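Local coordinates for L-arabinose ABC transporter, periplasmic L-arabinose-binding protein (PDB 4KZK) that binds a sugar, here beta-D-galactopyranose, in the periplasm, and probably hands L-arabinose and related sugars to an ABC transporter, at residues 41-44 with 50-53; 56-61 with 67-72; 121-126 with 292-297. All blocks are in the same frame, centred on the assembly; numbering follows the deposited sequence.

Contact 1 (41-44 with 50-53); sequences FVVK and WFQD. With GAL (beta-D-galactopyranose), chain B.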
ATOM      1  N   PHE A  41      16.105  -7.772  -1.826  1.00 12.53           N
ATOM      2  CA  PHE A  41      14.741  -7.238  -1.896  1.00 11.46           C
ATOM      3  C   PHE A  41      14.301  -7.019  -0.452  1.00 10.58           C
ATOM      4  O   PHE A  41      13.994  -7.957   0.261  1.00 10.81           O
ATOM      5  CB  PHE A  41      13.798  -8.189  -2.630  1.00 11.85           C
ATOM      6  CG  PHE A  41      12.606  -7.510  -3.269  1.00 11.42           C
ATOM      7  CD1 PHE A  41      11.656  -6.824  -2.509  1.00 10.47           C
ATOM      8  CD2 PHE A  41      12.435  -7.539  -4.648  1.00 12.04           C
ATOM      9  CE1 PHE A  41      10.571  -6.210  -3.126  1.00 10.31           C
ATOM     10  CE2 PHE A  41      11.346  -6.931  -5.261  1.00 11.86           C
ATOM     11  CZ  PHE A  41      10.408  -6.248  -4.482  1.00 10.92           C
ATOM     12  N   VAL A  42      14.327  -5.760  -0.049  1.00  9.75           N
ATOM     13  CA  VAL A  42      14.232  -5.343   1.354  1.00  9.42           C
ATOM     14  C   VAL A  42      12.895  -4.653   1.530  1.00  8.67           C
ATOM     15  O   VAL A  42      12.584  -3.746   0.785  1.00  8.59           O
ATOM     16  CB  VAL A  42      15.418  -4.417   1.721  1.00  9.53           C
ATOM     17  CG1 VAL A  42      15.268  -3.884   3.138  1.00  9.44           C
ATOM     18  CG2 VAL A  42      16.730  -5.189   1.523  1.00 10.36           C
ATOM     19  N   VAL A  43      12.092  -5.107   2.494  1.00  8.44           N
ATOM     20  CA  VAL A  43      10.735  -4.580   2.683  1.00  8.18           C
ATOM     21  C   VAL A  43      10.460  -4.066   4.092  1.00  7.98           C
ATOM     22  O   VAL A  43      10.928  -4.631   5.086  1.00  8.09           O
ATOM     23  CB  VAL A  43       9.654  -5.635   2.306  1.00  8.45           C
ATOM     24  CG1 VAL A  43       9.850  -6.111   0.873  1.00  9.05           C
ATOM     25  CG2 VAL A  43       9.636  -6.807   3.284  1.00  8.95           C
ATOM     26  N   LYS A  44       9.673  -3.003   4.189  1.00  7.74           N
ATOM     27  CA  LYS A  44       9.426  -2.379   5.481  1.00  7.83           C
ATOM     28  C   LYS A  44       8.577  -3.216   6.436  1.00  8.54           C
ATOM     29  O   LYS A  44       8.708  -3.087   7.655  1.00  9.09           O
ATOM     30  CB  LYS A  44       8.784  -0.995   5.309  1.00  7.49           C
ATOM     31  CG  LYS A  44       7.470  -1.000   4.564  1.00  7.25           C
ATOM     32  CD  LYS A  44       6.834   0.385   4.449  1.00  7.36           C
ATOM     33  CE  LYS A  44       5.468   0.274   3.786  1.00  7.46           C
ATOM     34  NZ  LYS A  44       4.728   1.573   3.609  1.00  7.79           N
ATOM     35  N   TRP A  50       1.105  -7.953   1.048  1.00  7.87           N
ATOM     36  CA  TRP A  50       1.591  -7.308  -0.179  1.00  7.70           C
ATOM     37  C   TRP A  50       3.080  -7.559  -0.394  1.00  7.69           C
ATOM     38  O   TRP A  50       3.512  -7.860  -1.512  1.00  8.07           O
ATOM     39  CB  TRP A  50       1.287  -5.798  -0.154  1.00  7.39           C
ATOM     40  CG  TRP A  50       1.880  -5.071  -1.288  1.00  7.46           C
ATOM     41  CD1 TRP A  50       2.981  -4.260  -1.269  1.00  7.26           C
ATOM     42  CD2 TRP A  50       1.442  -5.117  -2.634  1.00  7.99           C
ATOM     43  NE1 TRP A  50       3.234  -3.790  -2.526  1.00  7.75           N
ATOM     44  CE2 TRP A  50       2.302  -4.303  -3.387  1.00  8.15           C
ATOM     45  CE3 TRP A  50       0.406  -5.794  -3.295  1.00  8.59           C
ATOM     46  CZ2 TRP A  50       2.162  -4.147  -4.773  1.00  8.74           C
ATOM     47  CZ3 TRP A  50       0.274  -5.623  -4.651  1.00  9.27           C
ATOM     48  CH2 TRP A  50       1.129  -4.785  -5.365  1.00  9.34           C
ATOM     49  N   PHE A  51       3.870  -7.436   0.670  1.00  7.65           N
ATOM     50  CA  PHE A  51       5.308  -7.602   0.536  1.00  7.92           C
ATOM     51  C   PHE A  51       5.682  -9.061   0.389  1.00  8.99           C
ATOM     52  O   PHE A  51       6.633  -9.395  -0.297  1.00  9.58           O
ATOM     53  CB  PHE A  51       6.035  -6.901   1.697  1.00  7.49           C
ATOM     54  CG  PHE A  51       5.926  -5.414   1.616  1.00  7.27           C
ATOM     55  CD1 PHE A  51       6.523  -4.729   0.592  1.00  7.25           C
ATOM     56  CD2 PHE A  51       5.168  -4.697   2.514  1.00  7.05           C
ATOM     57  CE1 PHE A  51       6.349  -3.365   0.471  1.00  7.28           C
ATOM     58  CE2 PHE A  51       4.984  -3.338   2.383  1.00  7.29           C
ATOM     59  CZ  PHE A  51       5.599  -2.676   1.367  1.00  7.18           C
ATOM     60  N   GLN A  52       4.907  -9.925   1.006  1.00  9.55           N
ATOM     61  CA  GLN A  52       5.057 -11.360   0.762  1.00 10.74           C
ATOM     62  C   GLN A  52       4.780 -11.668  -0.719  1.00 11.25           C
ATOM     63  O   GLN A  52       5.455 -12.508  -1.345  1.00 11.83           O
ATOM     64  CB  GLN A  52       4.147 -12.181   1.697  1.00 11.60           C
ATOM     65  CG  GLN A  52       4.515 -12.070   3.188  1.00 11.85           C
ATOM     66  CD  GLN A  52       5.862 -12.685   3.553  1.00 13.05           C
ATOM     67  OE1 GLN A  52       6.400 -13.507   2.817  1.00 14.64           O
ATOM     68  NE2 GLN A  52       6.416 -12.281   4.697  1.00 13.41           N
ATOM     69  N   ASP A  53       3.805 -10.985  -1.307  1.00 11.01           N
ATOM     70  CA  ASP A  53       3.489 -11.191  -2.718  1.00 11.95           C
ATOM     71  C   ASP A  53       4.594 -10.662  -3.614  1.00 11.95           C
ATOM     72  O   ASP A  53       4.954 -11.316  -4.602  1.00 12.61           O
ATOM     73  CB  ASP A  53       2.172 -10.517  -3.115  1.00 12.14           C
ATOM     74  CG  ASP A  53       0.953 -11.166  -2.489  1.00 13.04           C
ATOM     75  OD1 ASP A  53       1.008 -12.340  -2.055  1.00 14.24           O
ATOM     76  OD2 ASP A  53      -0.097 -10.504  -2.463  1.00 13.21           O
TER
HETATM   77  C1  GAL B 600       2.943   0.674   0.453  1.00  7.50           C
HETATM   78  C2  GAL B 600       1.978   0.013   1.433  1.00  7.29           C
HETATM   79  C3  GAL B 600       1.630  -1.383   0.898  1.00  6.83           C
HETATM   80  C4  GAL B 600       1.119  -1.275  -0.535  1.00  6.84           C
HETATM   81  C5  GAL B 600       2.166  -0.578  -1.385  1.00  7.21           C
HETATM   82  C6  GAL B 600       1.689  -0.381  -2.818  1.00  7.36           C
HETATM   83  O1  GAL B 600       3.152   1.999   0.901  1.00  7.68           O
HETATM   84  O2  GAL B 600       2.615  -0.077   2.686  1.00  7.86           O
HETATM   85  O3  GAL B 600       0.672  -2.039   1.738  1.00  6.75           O
HETATM   86  O4  GAL B 600      -0.120  -0.609  -0.578  1.00  6.31           O
HETATM   87  O5  GAL B 600       2.380   0.721  -0.849  1.00  7.66           O
HETATM   88  O6  GAL B 600       2.679   0.276  -3.592  1.00  7.64           O
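Val43 holds CG1 beside its own backbone N, and Phe51 places its ring in the same way (chi1 -69°), so that the valine at the end of strand 38-43 meets the first turn of helix 49-65. Val43 CG1 comes within 3.6 Å of Phe51 CD1, and CG2 rests on the phenylalanine's CB, 3.9 Å away. The valine and the ring lie alongside, pointing opposite ways, an apolar fit suited to a branched residue facing a bulky ring. Lys44 places CG between its backbone N and carbonyl carbon (chi1 59°) and is fully extended beyond it, which carries its methylenes past the far end of the ring, CE lying 3.8 Å from Phe51 CZ. The opening strand-to-helix step of this beta-alpha-beta unit thus brings a lysine just beyond the strand to the sugar site, as befits a periplasmic binding protein whose pocket is lined by strand ends. Lys44 NZ hydrogen-bonds galactose O2 at 2.8 Å and O1 at 3.2 Å, and a salt bridge to Asp124 gives the buried ammonium a third partner. Trp50 lays one indole face over the sugar, CD1 standing 3.6 Å from galactose C4; that same CD1 lies over the centre of the Phe51 ring, 3.8 Å above its plane. Galactose O2 lies at the edge of the Phe51 ring, near its plane.

Contact 2 (56-61 with 67-72); sequences RFAEQA and FTLVKI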
ATOM      1  N   ARG A  56       7.309 -13.296  -3.525  1.00 15.92           N
ATOM      2  CA  ARG A  56       7.001 -14.527  -4.248  1.00 18.29           C
ATOM      3  C   ARG A  56       7.272 -14.313  -5.738  1.00 18.69           C
ATOM      4  O   ARG A  56       7.827 -15.195  -6.415  1.00 19.69           O
ATOM      5  CB  ARG A  56       5.541 -14.947  -4.001  1.00 19.75           C
ATOM      6  CG  ARG A  56       5.050 -16.074  -4.892  1.00 22.98           C
ATOM      7  CD  ARG A  56       3.711 -16.608  -4.417  1.00 24.63           C
ATOM      8  NE  ARG A  56       2.609 -15.640  -4.499  1.00 25.89           N
ATOM      9  CZ  ARG A  56       1.683 -15.592  -5.475  1.00 27.31           C
ATOM     10  NH1 ARG A  56       1.714 -16.424  -6.514  1.00 29.04           N
ATOM     11  NH2 ARG A  56       0.714 -14.677  -5.416  1.00 27.77           N
ATOM     12  N   PHE A  57       6.898 -13.151  -6.261  1.00 17.68           N
ATOM     13  CA  PHE A  57       7.134 -12.851  -7.678  1.00 18.32           C
ATOM     14  C   PHE A  57       8.589 -12.510  -7.986  1.00 18.87           C
ATOM     15  O   PHE A  57       9.099 -12.856  -9.073  1.00 19.89           O
ATOM     16  CB  PHE A  57       6.157 -11.787  -8.173  1.00 17.46           C
ATOM     17  CG  PHE A  57       4.787 -12.331  -8.362  1.00 17.60           C
ATOM     18  CD1 PHE A  57       4.554 -13.234  -9.385  1.00 18.86           C
ATOM     19  CD2 PHE A  57       3.748 -12.017  -7.507  1.00 16.48           C
ATOM     20  CE1 PHE A  57       3.307 -13.782  -9.573  1.00 19.35           C
ATOM     21  CE2 PHE A  57       2.482 -12.577  -7.694  1.00 16.89           C
ATOM     22  CZ  PHE A  57       2.270 -13.460  -8.737  1.00 18.31           C
ATOM     23  N   ALA A  58       9.278 -11.892  -7.031  1.00 18.11           N
ATOM     24  CA  ALA A  58      10.722 -11.688  -7.143  1.00 18.79           C
ATOM     25  C   ALA A  58      11.446 -13.034  -7.192  1.00 20.54           C
ATOM     26  O   ALA A  58      12.416 -13.166  -7.925  1.00 21.66           O
ATOM     27  CB  ALA A  58      11.259 -10.836  -6.005  1.00 17.54           C
ATOM     28  N   GLU A  59      10.973 -14.025  -6.433  1.00 21.29           N
ATOM     29  CA  GLU A  59      11.513 -15.392  -6.504  1.00 24.15           C
ATOM     30  C   GLU A  59      11.312 -16.021  -7.867  1.00 25.86           C
ATOM     31  O   GLU A  59      12.175 -16.788  -8.356  1.00 27.16           O
ATOM     32  CB  GLU A  59      10.871 -16.309  -5.463  1.00 24.89           C
ATOM     33  CG  GLU A  59      11.355 -16.099  -4.045  1.00 24.98           C
ATOM     34  CD  GLU A  59      12.793 -16.540  -3.822  1.00 26.84           C
ATOM     35  OE1 GLU A  59      13.428 -17.159  -4.728  1.00 29.93           O
ATOM     36  OE2 GLU A  59      13.279 -16.290  -2.706  1.00 27.60           O
ATOM     37  N   GLN A  60      10.164 -15.756  -8.484  1.00 26.07           N
ATOM     38  CA  GLN A  60       9.904 -16.259  -9.843  1.00 28.40           C
ATOM     39  C   GLN A  60      10.902 -15.638 -10.829  1.00 28.60           C
ATOM     40  O   GLN A  60      11.440 -16.333 -11.714  1.00 29.47           O
ATOM     41  CB  GLN A  60       8.453 -15.950 -10.240  1.00 29.57           C
ATOM     42  CG  GLN A  60       7.903 -16.638 -11.481  1.00 33.33           C
ATOM     43  CD  GLN A  60       6.416 -16.325 -11.695  1.00 34.74           C
ATOM     44  OE1 GLN A  60       6.002 -15.909 -12.785  1.00 37.43           O
ATOM     45  NE2 GLN A  60       5.608 -16.527 -10.653  1.00 34.66           N
ATOM     46  N   ALA A  61      11.183 -14.347 -10.655  1.00 26.71           N
ATOM     47  CA  ALA A  61      12.188 -13.650 -11.470  1.00 27.04           C
ATOM     48  C   ALA A  61      13.579 -14.261 -11.283  1.00 27.93           C
ATOM     49  O   ALA A  61      14.317 -14.432 -12.257  1.00 29.05           O
ATOM     50  CB  ALA A  61      12.197 -12.161 -11.138  1.00 25.27           C
ATOM     51  N   PHE A  67      19.235 -15.591 -11.129  1.00 32.60           N
ATOM     52  CA  PHE A  67      19.960 -14.872 -10.088  1.00 30.83           C
ATOM     53  C   PHE A  67      19.488 -15.385  -8.725  1.00 29.35           C
ATOM     54  O   PHE A  67      18.517 -16.145  -8.645  1.00 29.68           O
ATOM     55  CB  PHE A  67      19.819 -13.340 -10.243  1.00 29.61           C
ATOM     56  CG  PHE A  67      18.432 -12.809  -9.995  1.00 28.04           C
ATOM     57  CD1 PHE A  67      18.012 -12.510  -8.704  1.00 26.54           C
ATOM     58  CD2 PHE A  67      17.562 -12.562 -11.054  1.00 28.44           C
ATOM     59  CE1 PHE A  67      16.739 -12.011  -8.466  1.00 25.09           C
ATOM     60  CE2 PHE A  67      16.284 -12.066 -10.829  1.00 27.04           C
ATOM     61  CZ  PHE A  67      15.872 -11.786  -9.530  1.00 25.39           C
ATOM     62  N   THR A  68      20.209 -15.003  -7.675  1.00 28.01           N
ATOM     63  CA  THR A  68      19.912 -15.407  -6.306  1.00 26.93           C
ATOM     64  C   THR A  68      19.231 -14.236  -5.600  1.00 24.03           C
ATOM     65  O   THR A  68      19.772 -13.125  -5.560  1.00 23.09           O
ATOM     66  CB  THR A  68      21.200 -15.779  -5.549  1.00 27.91           C
ATOM     67  OG1 THR A  68      21.733 -17.002  -6.085  1.00 30.46           O
ATOM     68  CG2 THR A  68      20.943 -15.928  -4.039  1.00 27.09           C
ATOM     69  N   LEU A  69      18.034 -14.476  -5.062  1.00 22.96           N
ATOM     70  CA  LEU A  69      17.305 -13.459  -4.323  1.00 20.83           C
ATOM     71  C   LEU A  69      17.623 -13.567  -2.841  1.00 20.14           C
ATOM     72  O   LEU A  69      17.621 -14.650  -2.266  1.00 20.46           O
ATOM     73  CB  LEU A  69      15.809 -13.646  -4.536  1.00 20.50           C
ATOM     74  CG  LEU A  69      14.884 -12.570  -3.979  1.00 18.91           C
ATOM     75  CD1 LEU A  69      14.921 -11.335  -4.867  1.00 18.34           C
ATOM     76  CD2 LEU A  69      13.469 -13.122  -3.861  1.00 19.08           C
ATOM     77  N   VAL A  70      17.898 -12.422  -2.218  1.00 18.53           N
ATOM     78  CA  VAL A  70      18.046 -12.349  -0.766  1.00 18.12           C
ATOM     79  C   VAL A  70      16.939 -11.458  -0.220  1.00 16.21           C
ATOM     80  O   VAL A  70      16.917 -10.249  -0.472  1.00 15.86           O
ATOM     81  CB  VAL A  70      19.427 -11.811  -0.343  1.00 18.30           C
ATOM     82  CG1 VAL A  70      19.573 -11.771   1.186  1.00 18.19           C
ATOM     83  CG2 VAL A  70      20.541 -12.629  -0.983  1.00 20.13           C
ATOM     84  N   LYS A  71      16.031 -12.077   0.530  1.00 15.94           N
ATOM     85  CA  LYS A  71      14.845 -11.390   1.092  1.00 14.67           C
ATOM     86  C   LYS A  71      15.117 -10.953   2.523  1.00 13.95           C
ATOM     87  O   LYS A  71      15.461 -11.766   3.370  1.00 14.73           O
ATOM     88  CB  LYS A  71      13.660 -12.355   1.096  1.00 15.56           C
ATOM     89  CG  LYS A  71      13.210 -12.810  -0.271  1.00 16.52           C
ATOM     90  CD  LYS A  71      12.051 -13.796  -0.205  1.00 17.64           C
ATOM     91  CE  LYS A  71      12.443 -15.102   0.456  1.00 19.64           C
ATOM     92  NZ  LYS A  71      11.432 -16.162   0.197  1.00 21.21           N
ATOM     93  N   ILE A  72      14.987  -9.652   2.790  1.00 12.59           N
ATOM     94  CA  ILE A  72      15.246  -9.117   4.140  1.00 12.28           C
ATOM     95  C   ILE A  72      14.144  -8.148   4.565  1.00 11.23           C
ATOM     96  O   ILE A  72      13.728  -7.277   3.804  1.00 10.57           O
ATOM     97  CB  ILE A  72      16.632  -8.419   4.229  1.00 12.28           C
ATOM     98  CG1 ILE A  72      17.741  -9.340   3.695  1.00 13.44           C
ATOM     99  CG2 ILE A  72      16.958  -8.055   5.679  1.00 12.13           C
ATOM    100  CD1 ILE A  72      19.067  -8.630   3.526  1.00 13.38           C
TER
HETATM  101  O   HOH W   1      15.585 -16.330  -1.414  1.00 27.88           O
HETATM  102  O   HOH W   2      16.735 -17.013  -5.034  1.00 29.21           O
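The Phe67 ring leans obliquely on the backbone of Ala61, CE2 lying 3.4 Å from Ala61 O, while its CZ packs 4.0 Å from Ala61 CB. Along the helix, Phe57 CE2 covers one face of the Arg56 guanidinium toward its rim, on the side turned from the strand. Leu69 fills the middle: with CG anti to the backbone N (chi1 -173°), it sends CD2 to within 3.8 Å of Ala58 CB. Small alanines suit this surface because they let the helix approach the strand to 8.3 Å between axes. The two run nearly antiparallel, at 160°, as expected for the return from helix to strand in a beta-alpha-beta crossover, here built of strand 38-43, helix 49-65 and strand 68-73. Toward solvent, Glu59 bends at chi2 and lays its carboxylate across Leu69 CD2. Glu59 OE2 forms a salt bridge with Lys71 NZ at a long 3.4 Å, a weak hydrogen bond. One water bridges Glu59 OE2 to Leu69 O, and a second links Leu69 N to Glu59 OE1, weakly on the glutamate side. Strand 68-73 is outermost in the sheet, and these waters satisfy the backbone of Leu69 on its edge.

Contact 3 (121-126 with 292-297); sequences SVDDQL and RLHGYD. With GAL (beta-D-galactopyranose), chain B.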
ATOM      1  N   SER A 121      13.975   1.608  -5.847  1.00 11.71           N
ATOM      2  CA  SER A 121      12.914   1.652  -4.826  1.00 10.69           C
ATOM      3  C   SER A 121      11.615   1.092  -5.373  1.00 10.55           C
ATOM      4  O   SER A 121      11.343   1.125  -6.587  1.00 11.27           O
ATOM      5  CB  SER A 121      12.702   3.076  -4.305  1.00 10.97           C
ATOM      6  OG  SER A 121      12.386   3.931  -5.362  1.00 11.63           O
ATOM      7  N   VAL A 122      10.808   0.568  -4.466  1.00  9.44           N
ATOM      8  CA  VAL A 122       9.480   0.060  -4.810  1.00  8.98           C
ATOM      9  C   VAL A 122       8.507   0.548  -3.742  1.00  8.46           C
ATOM     10  O   VAL A 122       8.845   0.593  -2.549  1.00  7.92           O
ATOM     11  CB  VAL A 122       9.494  -1.482  -5.001  1.00  9.02           C
ATOM     12  CG1 VAL A 122       9.798  -2.217  -3.712  1.00  8.66           C
ATOM     13  CG2 VAL A 122       8.206  -1.961  -5.642  1.00  9.13           C
ATOM     14  N   ASP A 123       7.312   0.921  -4.205  1.00  8.38           N
ATOM     15  CA  ASP A 123       6.167   1.373  -3.407  1.00  8.06           C
ATOM     16  C   ASP A 123       6.329   2.770  -2.858  1.00  8.44           C
ATOM     17  O   ASP A 123       5.576   3.646  -3.224  1.00  8.98           O
ATOM     18  CB  ASP A 123       5.815   0.372  -2.309  1.00  7.66           C
ATOM     19  CG  ASP A 123       5.671  -1.015  -2.858  1.00  7.69           C
ATOM     20  OD1 ASP A 123       4.805  -1.200  -3.752  1.00  8.19           O
ATOM     21  OD2 ASP A 123       6.438  -1.912  -2.472  1.00  7.98           O
ATOM     22  N   ASP A 124       7.333   2.968  -2.012  1.00  8.27           N
ATOM     23  CA  ASP A 124       7.526   4.195  -1.277  1.00  8.99           C
ATOM     24  C   ASP A 124       8.797   4.855  -1.775  1.00  9.58           C
ATOM     25  O   ASP A 124       9.895   4.359  -1.548  1.00  9.80           O
ATOM     26  CB  ASP A 124       7.616   3.936   0.211  1.00  8.73           C
ATOM     27  CG  ASP A 124       6.365   3.272   0.804  1.00  8.60           C
ATOM     28  OD1 ASP A 124       5.403   3.022   0.046  1.00  8.75           O
ATOM     29  OD2 ASP A 124       6.375   3.012   2.033  1.00  8.65           O
ATOM     30  N   GLN A 125       8.647   5.997  -2.445  1.00 10.68           N
ATOM     31  CA  GLN A 125       9.767   6.638  -3.130  1.00 11.91           C
ATOM     32  C   GLN A 125      10.695   7.343  -2.156  1.00 12.38           C
ATOM     33  O   GLN A 125      10.248   8.103  -1.300  1.00 12.38           O
ATOM     34  CB  GLN A 125       9.248   7.623  -4.200  1.00 13.36           C
ATOM     35  CG  GLN A 125      10.333   8.115  -5.146  1.00 14.89           C
ATOM     36  CD  GLN A 125       9.780   8.988  -6.265  1.00 16.77           C
ATOM     37  OE1 GLN A 125       8.684   9.576  -6.144  1.00 18.09           O
ATOM     38  NE2 GLN A 125      10.518   9.068  -7.361  1.00 18.10           N
ATOM     39  N   LEU A 126      12.001   7.111  -2.308  1.00 12.85           N
ATOM     40  CA  LEU A 126      12.994   7.716  -1.420  1.00 13.69           C
ATOM     41  C   LEU A 126      13.096   9.225  -1.706  1.00 15.52           C
ATOM     42  O   LEU A 126      12.955   9.654  -2.861  1.00 16.23           O
ATOM     43  CB  LEU A 126      14.351   7.027  -1.603  1.00 13.66           C
ATOM     44  CG  LEU A 126      14.420   5.531  -1.260  1.00 12.99           C
ATOM     45  CD1 LEU A 126      15.793   4.983  -1.621  1.00 13.58           C
ATOM     46  CD2 LEU A 126      14.110   5.285   0.195  1.00 12.59           C
ATOM     47  N   ARG A 292       3.008  -8.768  -9.352  1.00 13.96           N
ATOM     48  CA  ARG A 292       3.934  -9.229 -10.379  1.00 15.51           C
ATOM     49  C   ARG A 292       4.743  -8.064 -10.937  1.00 15.18           C
ATOM     50  O   ARG A 292       5.956  -8.195 -11.181  1.00 15.68           O
ATOM     51  CB  ARG A 292       3.195  -9.924 -11.518  1.00 17.35           C
ATOM     52  CG  ARG A 292       4.143 -10.612 -12.477  1.00 19.96           C
ATOM     53  CD  ARG A 292       3.383 -11.301 -13.591  1.00 21.81           C
ATOM     54  NE  ARG A 292       2.478 -12.335 -13.097  1.00 23.60           N
ATOM     55  CZ  ARG A 292       2.790 -13.618 -12.922  1.00 25.11           C
ATOM     56  NH1 ARG A 292       4.026 -14.062 -13.149  1.00 26.86           N
ATOM     57  NH2 ARG A 292       1.849 -14.463 -12.484  1.00 25.85           N
ATOM     58  N   LEU A 293       4.097  -6.927 -11.149  1.00 14.05           N
ATOM     59  CA  LEU A 293       4.820  -5.740 -11.630  1.00 14.16           C
ATOM     60  C   LEU A 293       5.832  -5.286 -10.571  1.00 13.41           C
ATOM     61  O   LEU A 293       7.009  -5.104 -10.868  1.00 13.67           O
ATOM     62  CB  LEU A 293       3.863  -4.608 -11.981  1.00 14.24           C
ATOM     63  CG  LEU A 293       2.798  -4.886 -13.057  1.00 14.95           C
ATOM     64  CD1 LEU A 293       1.886  -3.696 -13.271  1.00 15.16           C
ATOM     65  CD2 LEU A 293       3.440  -5.320 -14.354  1.00 16.15           C
ATOM     66  N   HIS A 294       5.387  -5.155  -9.328  1.00 12.45           N
ATOM     67  CA  HIS A 294       6.248  -4.656  -8.255  1.00 11.92           C
ATOM     68  C   HIS A 294       7.320  -5.625  -7.778  1.00 12.29           C
ATOM     69  O   HIS A 294       8.311  -5.198  -7.204  1.00 11.98           O
ATOM     70  CB  HIS A 294       5.383  -4.210  -7.070  1.00 11.02           C
ATOM     71  CG  HIS A 294       4.571  -2.987  -7.350  1.00 10.89           C
ATOM     72  ND1 HIS A 294       4.443  -1.954  -6.444  1.00 10.58           N
ATOM     73  CD2 HIS A 294       3.834  -2.638  -8.432  1.00 11.14           C
ATOM     74  CE1 HIS A 294       3.657  -1.020  -6.958  1.00 10.82           C
ATOM     75  NE2 HIS A 294       3.287  -1.405  -8.168  1.00 11.10           N
ATOM     76  N   GLY A 295       7.132  -6.927  -8.005  1.00 12.63           N
ATOM     77  CA  GLY A 295       8.089  -7.951  -7.571  1.00 13.29           C
ATOM     78  C   GLY A 295       8.890  -8.549  -8.709  1.00 14.63           C
ATOM     79  O   GLY A 295      10.102  -8.693  -8.595  1.00 14.99           O
ATOM     80  N   TYR A 296       8.213  -8.943  -9.783  1.00 15.48           N
ATOM     81  CA  TYR A 296       8.905  -9.613 -10.897  1.00 16.85           C
ATOM     82  C   TYR A 296       9.542  -8.563 -11.824  1.00 17.51           C
ATOM     83  O   TYR A 296      10.744  -8.660 -12.107  1.00 18.10           O
ATOM     84  CB  TYR A 296       7.935 -10.579 -11.604  1.00 17.37           C
ATOM     85  CG  TYR A 296       8.528 -11.473 -12.665  1.00 19.18           C
ATOM     86  CD1 TYR A 296       8.760 -10.985 -13.919  1.00 20.24           C
ATOM     87  CD2 TYR A 296       8.822 -12.797 -12.391  1.00 19.77           C
ATOM     88  CE1 TYR A 296       9.295 -11.786 -14.910  1.00 21.56           C
ATOM     89  CE2 TYR A 296       9.366 -13.631 -13.371  1.00 21.33           C
ATOM     90  CZ  TYR A 296       9.606 -13.113 -14.629  1.00 22.14           C
ATOM     91  OH  TYR A 296      10.132 -13.907 -15.636  1.00 24.18           O
ATOM     92  N   ASP A 297       8.790  -7.552 -12.255  1.00 17.64           N
ATOM     93  CA  ASP A 297       9.316  -6.581 -13.245  1.00 18.54           C
ATOM     94  C   ASP A 297      10.418  -5.698 -12.677  1.00 17.94           C
ATOM     95  O   ASP A 297      11.369  -5.351 -13.378  1.00 18.62           O
ATOM     96  CB  ASP A 297       8.224  -5.695 -13.851  1.00 19.34           C
ATOM     97  CG  ASP A 297       7.316  -6.454 -14.792  1.00 20.98           C
ATOM     98  OD1 ASP A 297       7.426  -7.686 -14.840  1.00 22.76           O
ATOM     99  OD2 ASP A 297       6.508  -5.799 -15.468  1.00 23.16           O
TER
HETATM  100  C1  GAL B 600       2.943   0.674   0.453  1.00  7.50           C
HETATM  101  C2  GAL B 600       1.978   0.013   1.433  1.00  7.29           C
HETATM  102  C3  GAL B 600       1.630  -1.383   0.898  1.00  6.83           C
HETATM  103  C4  GAL B 600       1.119  -1.275  -0.535  1.00  6.84           C
HETATM  104  C5  GAL B 600       2.166  -0.578  -1.385  1.00  7.21           C
HETATM  105  C6  GAL B 600       1.689  -0.381  -2.818  1.00  7.36           C
HETATM  106  O1  GAL B 600       3.152   1.999   0.901  1.00  7.68           O
HETATM  107  O2  GAL B 600       2.615  -0.077   2.686  1.00  7.86           O
HETATM  108  O3  GAL B 600       0.672  -2.039   1.738  1.00  6.75           O
HETATM  109  O4  GAL B 600      -0.120  -0.609  -0.578  1.00  6.31           O
HETATM  110  O5  GAL B 600       2.380   0.721  -0.849  1.00  7.66           O
HETATM  111  O6  GAL B 600       2.679   0.276  -3.592  1.00  7.64           O
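His294 and Asp123 form the tight part of this contact, a single hydrogen bond joining the segment that follows Val122 to helix 291-308. His294 ND1 donates to Asp123 OD1 at 2.8 Å, with an N-H...O angle of 146°. The carboxylate oxygen lies at the edge of the imidazole, close to the ring plane, whereas the nitrogen meets OD1 on its syn side, 31° out of the carboxylate plane. Asp123 OD1 also accepts galactose O6 at 2.6 Å and is hydrogen-bonded to Trp50 NE1, so three partners grip this buried oxygen; such surroundings would favour an ionised carboxylate. Histidine suits its place because both ring nitrogens are used: NE2 pairs with the hydroxyl of Thr318, which helps fix how the ring is turned. The bond from ND1 probably steadies Asp123 OD1 where it receives galactose O6. Asp123 itself takes a positive phi of 74° at the centre of a classic gamma turn, closed by a weak bond from Asp124 N to Val122 O. Asp124 then accepts galactose O1 on its OD1 at 2.6 Å. Val122 adds close packing, its CG2 set anti to the backbone N and lying 3.6 Å from His294 O and 3.9 Å from His294 CB.

Beyond these three residues, Val122, Asp123 and His294, the narrow interface gives out: past Asp124 the chain turns from the helix toward partly exposed Gln125. The helix makes a wider pi-type turn at 293-297, where Arg292 O accepts from Tyr296 N and Asp297 N. The His294 ring meets Trp50 edge-to-face and touches Glu54 of helix 49-65 and Met140 and Ile142 of strand 139-142, while Val122 packs on strand 94-98.

Overall arrangement
From the N terminus, contact 1 closes the short loop between strand 38-43 and helix 49-65, and contact 2 then closes the turn from the same helix into strand 68-73. The two follow in series, without nesting or crossing, and their strands are hydrogen-bonded neighbours, Phe41 and Val43 pairing with Val70 and Ile72. Contact 3 opens after both and spans 165 residues, so the chain builds most of the other strands of the sheet before returning with helix 291-308. That helix packs beside helix 49-65, Tyr296 touching Phe57 and Ala61. Contacts 1 and 3 both reach the galactose; contact 2 lies farther from it, at the sheet's outer strand.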